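Local atomic coordinates of general Secretion Pathway Protein (Vibrio vulnificus, PDB entry 4G54), a protein that probably binds peptidoglycan through this periplasmic region, as part of the EpsAB fusion protein of the type II secretion system. Residues A[22-27]-A[102-107]; A[70-75]-A[92-97]. All coordinates share one frame; numbering follows the deposited sequence.

Contact 1: residues A[22-27]-A[102-107]; sequences SAVARM and VVLLTG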
loop_
_atom_site.group_PDB
_atom_site.type_symbol
_atom_site.label_atom_id
_atom_site.label_comp_id
_atom_site.label_asym_id
_atom_site.label_seq_id
_atom_site.Cartn_x
_atom_site.Cartn_y
_atom_site.Cartn_z
ATOM N N SER A 22 -17.764 -19.655 -4.622
ATOM C CA SER A 22 -18.437 -18.862 -3.575
ATOM C C SER A 22 -17.501 -18.493 -2.360
ATOM O O SER A 22 -17.742 -17.501 -1.686
ATOM C CB SER A 22 -19.792 -19.485 -3.151
ATOM O OG SER A 22 -19.640 -20.583 -2.256
ATOM N N ALA A 23 -16.459 -19.292 -2.096
ATOM C CA ALA A 23 -15.496 -18.981 -1.010
ATOM C C ALA A 23 -14.825 -17.621 -1.220
ATOM O O ALA A 23 -14.465 -16.976 -0.216
ATOM C CB ALA A 23 -14.430 -20.025 -0.922
ATOM N N VAL A 24 -14.620 -17.211 -2.481
ATOM C CA VAL A 24 -13.891 -15.949 -2.721
ATOM C C VAL A 24 -14.671 -14.776 -2.304
ATOM O O VAL A 24 -14.077 -13.696 -2.080
ATOM C CB VAL A 24 -13.612 -15.606 -4.205
ATOM C CG1 VAL A 24 -12.131 -15.244 -4.406
ATOM C CG2 VAL A 24 -14.181 -16.563 -5.166
ATOM N N ALA A 25 -15.995 -14.934 -2.291
ATOM C CA ALA A 25 -16.959 -13.856 -2.067
ATOM C C ALA A 25 -17.462 -13.768 -0.638
ATOM O O ALA A 25 -18.593 -13.331 -0.399
ATOM C CB ALA A 25 -18.158 -14.046 -2.997
ATOM N N ARG A 26 -16.652 -14.207 0.325
ATOM C CA ARG A 26 -17.026 -14.101 1.713
ATOM C C ARG A 26 -17.330 -12.667 2.278
ATOM O O ARG A 26 -18.286 -12.493 3.045
ATOM C CB ARG A 26 -15.908 -14.731 2.542
ATOM C CG ARG A 26 -16.207 -14.618 3.968
ATOM C CD ARG A 26 -15.308 -15.466 4.844
ATOM N NE ARG A 26 -15.555 -15.103 6.235
ATOM C CZ ARG A 26 -15.120 -13.975 6.821
ATOM N NH1 ARG A 26 -14.363 -13.095 6.163
ATOM N NH2 ARG A 26 -15.436 -13.747 8.096
ATOM N N MET A 27 -16.449 -11.702 1.983
ATOM C CA MET A 27 -16.550 -10.362 2.544
ATOM C C MET A 27 -17.423 -9.577 1.612
ATOM O O MET A 27 -17.148 -9.434 0.391
ATOM C CB MET A 27 -15.162 -9.689 2.623
ATOM C CG MET A 27 -14.302 -10.421 3.644
ATOM S SD MET A 27 -12.727 -9.672 4.074
ATOM C CE MET A 27 -11.832 -9.766 2.493
ATOM N N VAL A 102 -2.999 -15.411 -9.001
ATOM C CA VAL A 102 -2.999 -14.409 -7.916
ATOM C C VAL A 102 -3.305 -15.196 -6.642
ATOM O O VAL A 102 -3.912 -16.277 -6.664
ATOM C CB VAL A 102 -4.046 -13.352 -8.116
ATOM C CG1 VAL A 102 -3.659 -12.422 -9.317
ATOM C CG2 VAL A 102 -5.516 -13.958 -8.308
ATOM N N VAL A 103 -2.732 -14.686 -5.558
ATOM C CA VAL A 103 -3.019 -15.240 -4.213
ATOM C C VAL A 103 -3.969 -14.307 -3.520
ATOM O O VAL A 103 -3.748 -13.105 -3.409
ATOM C CB VAL A 103 -1.732 -15.440 -3.366
ATOM C CG1 VAL A 103 -2.086 -15.914 -1.938
ATOM C CG2 VAL A 103 -0.871 -16.431 -4.134
ATOM N N LEU A 104 -5.118 -14.859 -3.119
ATOM C CA LEU A 104 -6.243 -14.085 -2.550
ATOM C C LEU A 104 -6.461 -14.464 -1.083
ATOM O O LEU A 104 -6.343 -15.638 -0.709
ATOM C CB LEU A 104 -7.498 -14.370 -3.354
ATOM C CG LEU A 104 -7.381 -14.068 -4.859
ATOM C CD1 LEU A 104 -8.756 -14.373 -5.464
ATOM C CD2 LEU A 104 -6.951 -12.611 -5.051
ATOM N N LEU A 105 -6.818 -13.480 -0.276
ATOM C CA LEU A 105 -7.209 -13.677 1.157
ATOM C C LEU A 105 -8.651 -13.244 1.355
ATOM O O LEU A 105 -9.001 -12.117 1.060
ATOM C CB LEU A 105 -6.260 -12.908 2.078
ATOM C CG LEU A 105 -4.775 -13.121 1.853
ATOM C CD1 LEU A 105 -3.951 -12.186 2.794
ATOM C CD2 LEU A 105 -4.382 -14.555 2.214
ATOM N N THR A 106 -9.493 -14.148 1.883
ATOM C CA THR A 106 -10.945 -13.939 1.906
ATOM C C THR A 106 -11.429 -13.535 3.282
ATOM O O THR A 106 -12.619 -13.279 3.471
ATOM C CB THR A 106 -11.731 -15.214 1.492
ATOM O OG1 THR A 106 -11.582 -16.168 2.604
ATOM C CG2 THR A 106 -11.248 -15.851 0.218
ATOM N N GLY A 107 -10.551 -13.439 4.278
ATOM C CA GLY A 107 -10.982 -13.280 5.677
ATOM C C GLY A 107 -11.074 -14.648 6.422
ATOM O O GLY A 107 -11.062 -14.715 7.642
HETATM O O HOH W 1 -13.527 -17.891 2.126
#
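T106 lays its methyl CG2 against the backbone of A23 and V24, with CG2 3.4 Å from A23 O. Its chi1 of 71° puts OG1 between the backbone N and the carbonyl carbon. A water joins this hydroxyl to the other segment: it donates to A23 O at 2.7 Å and lies 2.6 Å from T106 OG1. OG1 is also hydrogen-bonded to the backbone N atoms of E108 and Q109.

The carbonyl of T106 gathers two further side chains. R26, extended from CG to NE, runs beside it, and NH1 donates to T106 O at 3.2 Å. The N-H...O angle is 153°. The N-H meets a lone pair in the carbonyl plane, and the oxygen lies close to the guanidinium plane. One guanidinium face looks onto the backbone of G107. M27 comes in with CG 3.3 Å from T106 O.

Farther back along strand 101-105, V24 CG1 meets L104 CD1 at 3.6 Å. The contact fastens the loop before helix 30-40 to the end of strand 101-105. V24 touches F113 and T106 touches L111, both of strand 110-114. The M27 backbone is hydrogen-bonded to that of Y91 in strand 88-97.

Contact 2: residues A[70-75]-A[92-97]; sequences QELQQT and VVLLEV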
loop_
_atom_site.group_PDB
_atom_site.type_symbol
_atom_site.label_atom_id
_atom_site.label_comp_id
_atom_site.label_asym_id
_atom_site.label_seq_id
_atom_site.Cartn_x
_atom_site.Cartn_y
_atom_site.Cartn_z
ATOM N N GLN A 70 -2.561 -5.647 -16.653
ATOM C CA GLN A 70 -1.135 -5.247 -16.754
ATOM C C GLN A 70 -0.821 -4.394 -15.505
ATOM O O GLN A 70 0.164 -4.649 -14.788
ATOM C CB GLN A 70 -0.863 -4.466 -18.063
ATOM C CG GLN A 70 0.557 -3.912 -18.078
ATOM C CD GLN A 70 1.703 -4.916 -18.358
ATOM O OE1 GLN A 70 1.531 -6.169 -18.341
ATOM N NE2 GLN A 70 2.923 -4.350 -18.606
ATOM N N GLU A 71 -1.706 -3.451 -15.180
ATOM C CA GLU A 71 -1.450 -2.553 -14.027
ATOM C C GLU A 71 -1.518 -3.329 -12.700
ATOM O O GLU A 71 -0.662 -3.104 -11.808
ATOM C CB GLU A 71 -2.421 -1.376 -14.030
ATOM C CG GLU A 71 -2.180 -0.402 -15.149
ATOM C CD GLU A 71 -3.344 0.556 -15.422
ATOM O OE1 GLU A 71 -4.517 0.278 -15.072
ATOM O OE2 GLU A 71 -3.059 1.634 -16.024
ATOM N N LEU A 72 -2.443 -4.278 -12.564
ATOM C CA LEU A 72 -2.598 -4.979 -11.333
ATOM C C LEU A 72 -1.305 -5.763 -11.079
ATOM O O LEU A 72 -0.791 -5.816 -9.962
ATOM C CB LEU A 72 -3.800 -5.951 -11.476
ATOM C CG LEU A 72 -4.126 -6.654 -10.140
ATOM C CD1 LEU A 72 -4.716 -5.569 -9.206
ATOM C CD2 LEU A 72 -5.156 -7.736 -10.332
ATOM N N GLN A 73 -0.720 -6.327 -12.113
ATOM C CA GLN A 73 0.520 -7.086 -11.930
ATOM C C GLN A 73 1.658 -6.258 -11.404
ATOM O O GLN A 73 2.587 -6.872 -10.804
ATOM C CB GLN A 73 0.977 -7.702 -13.272
ATOM C CG GLN A 73 0.084 -8.884 -13.661
ATOM C CD GLN A 73 0.393 -9.321 -15.099
ATOM O OE1 GLN A 73 -0.338 -8.992 -16.099
ATOM N NE2 GLN A 73 1.491 -10.036 -15.227
ATOM N N GLN A 74 1.623 -4.924 -11.573
ATOM C CA GLN A 74 2.718 -4.066 -11.131
ATOM C C GLN A 74 2.526 -3.577 -9.717
ATOM O O GLN A 74 3.303 -2.734 -9.251
ATOM C CB GLN A 74 2.806 -2.846 -12.065
ATOM C CG GLN A 74 2.923 -3.174 -13.550
ATOM C CD GLN A 74 4.265 -3.718 -13.920
ATOM O OE1 GLN A 74 4.931 -4.418 -13.127
ATOM N NE2 GLN A 74 4.701 -3.410 -15.152
ATOM N N THR A 75 1.453 -4.025 -9.073
ATOM C CA THR A 75 1.220 -3.388 -7.704
ATOM C C THR A 75 2.377 -3.628 -6.755
ATOM O O THR A 75 2.814 -4.795 -6.608
ATOM C CB THR A 75 -0.107 -3.802 -7.089
ATOM O OG1 THR A 75 -0.355 -3.000 -5.921
ATOM C CG2 THR A 75 -0.172 -5.260 -6.723
ATOM N N VAL A 92 -12.106 -9.078 -1.954
ATOM C CA VAL A 92 -11.088 -10.054 -1.546
ATOM C C VAL A 92 -9.711 -9.361 -1.575
ATOM O O VAL A 92 -9.502 -8.426 -2.338
ATOM C CB VAL A 92 -11.133 -11.309 -2.485
ATOM C CG1 VAL A 92 -10.657 -10.990 -3.932
ATOM C CG2 VAL A 92 -10.369 -12.406 -1.898
ATOM N N VAL A 93 -8.843 -9.719 -0.638
ATOM C CA VAL A 93 -7.508 -9.147 -0.620
ATOM C C VAL A 93 -6.624 -9.830 -1.606
ATOM O O VAL A 93 -6.510 -11.066 -1.612
ATOM C CB VAL A 93 -6.893 -9.157 0.806
ATOM C CG1 VAL A 93 -5.401 -8.795 0.755
ATOM C CG2 VAL A 93 -7.696 -8.177 1.705
ATOM N N LEU A 94 -5.960 -9.028 -2.461
ATOM C CA LEU A 94 -4.898 -9.582 -3.334
ATOM C C LEU A 94 -3.612 -9.434 -2.568
ATOM O O LEU A 94 -3.159 -8.321 -2.255
ATOM C CB LEU A 94 -4.829 -8.755 -4.653
ATOM C CG LEU A 94 -3.648 -9.112 -5.577
ATOM C CD1 LEU A 94 -3.851 -10.437 -6.176
ATOM C CD2 LEU A 94 -3.572 -8.052 -6.703
ATOM N N LEU A 95 -2.955 -10.576 -2.289
ATOM C CA LEU A 95 -1.701 -10.566 -1.557
ATOM C C LEU A 95 -0.565 -10.557 -2.503
ATOM O O LEU A 95 0.426 -9.827 -2.227
ATOM C CB LEU A 95 -1.618 -11.842 -0.605
ATOM C CG LEU A 95 -0.325 -12.064 0.151
ATOM C CD1 LEU A 95 -0.136 -10.981 1.214
ATOM C CD2 LEU A 95 -0.428 -13.473 0.828
ATOM N N GLU A 96 -0.573 -11.424 -3.528
ATOM C CA GLU A 96 0.512 -11.352 -4.526
ATOM C C GLU A 96 -0.016 -11.748 -5.889
ATOM O O GLU A 96 -1.060 -12.318 -5.996
ATOM C CB GLU A 96 1.701 -12.170 -4.151
ATOM C CG GLU A 96 1.402 -13.590 -3.889
ATOM C CD GLU A 96 2.695 -14.299 -3.341
ATOM O OE1 GLU A 96 2.695 -14.843 -2.236
ATOM O OE2 GLU A 96 3.723 -14.249 -4.066
ATOM N N VAL A 97 0.769 -11.442 -6.893
ATOM C CA VAL A 97 0.293 -11.587 -8.268
ATOM C C VAL A 97 1.469 -11.851 -9.169
ATOM O O VAL A 97 2.562 -11.263 -8.983
ATOM C CB VAL A 97 -0.460 -10.315 -8.752
ATOM C CG1 VAL A 97 0.374 -8.966 -8.550
ATOM C CG2 VAL A 97 -0.872 -10.484 -10.244
HETATM O O HOH W 2 3.439 -9.357 -11.025
#
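A helix packed on an antiparallel sheet, next to a classic beta bulge, makes this contact. Residues 72-75, from helix 69-73 onward, lie against the end of strand 88-97. L95 and E96 both face V103 of the adjacent strand 101-105, and this bulge shifts the alternation of side chains. L94 and V97, three residues apart, therefore both start toward the helix.

L72 and L94 reach toward each other tip to tip, with L72 CD1 3.7 Å from L94 CD2. L94 CD2 also lies 3.8 Å from L72 CG, so this one methyl group takes the whole close approach of L72. In L72, CG is anti to the backbone N (chi1 -174°), which carries the branch toward the sheet.

V97 uses both methyls. CG1 rests on the carbonyl oxygens of L72 and Q73, 3.6 Å from L72 O, and CG2 lies 3.9 Å from Q73 CG. The Q73 and V97 side chains cross at about a right angle. L72 O also accepts the backbone N of T75 at 3.0 Å. The T75 methyl CG2 touches V97 CG1 at 4.2 Å, while T75 OG1 is hydrogen-bonded to H77 O.

No direct hydrogen bond crosses the contact. A water bridges it, donating to Q73 O at 2.6 Å and to V97 O at 2.9 Å. L72 also touches L79. V93 and L95, which do not touch 70-75, pack on helix 30-40. Helices pack on this sheet in an arrangement consistent with the C39 peptidase-like fold of the GspA domain.

Contacts 1 and 2 have centres 14 Å apart and share one antiparallel sheet. Strands 88-97 and 101-105 are consecutive in the chain and adjacent in the sheet. Both segments of contact 2 fall in sequence between those of contact 1. The strands are joined by probable hydrogen bonds from L105 N to V93 O, 2.8 Å, and from L95 N to V103 O, 2.9 Å. The second lies at the bulge. Side chains add to this: V102 CB packs 3.5 Å from L94 CD1. Contact 1 thus ties the N-terminal loop to strand 101-105, next to the outermost strand 110-114. Contact 2 ties helix 69-73 to strand 88-97, on the other side of 101-105.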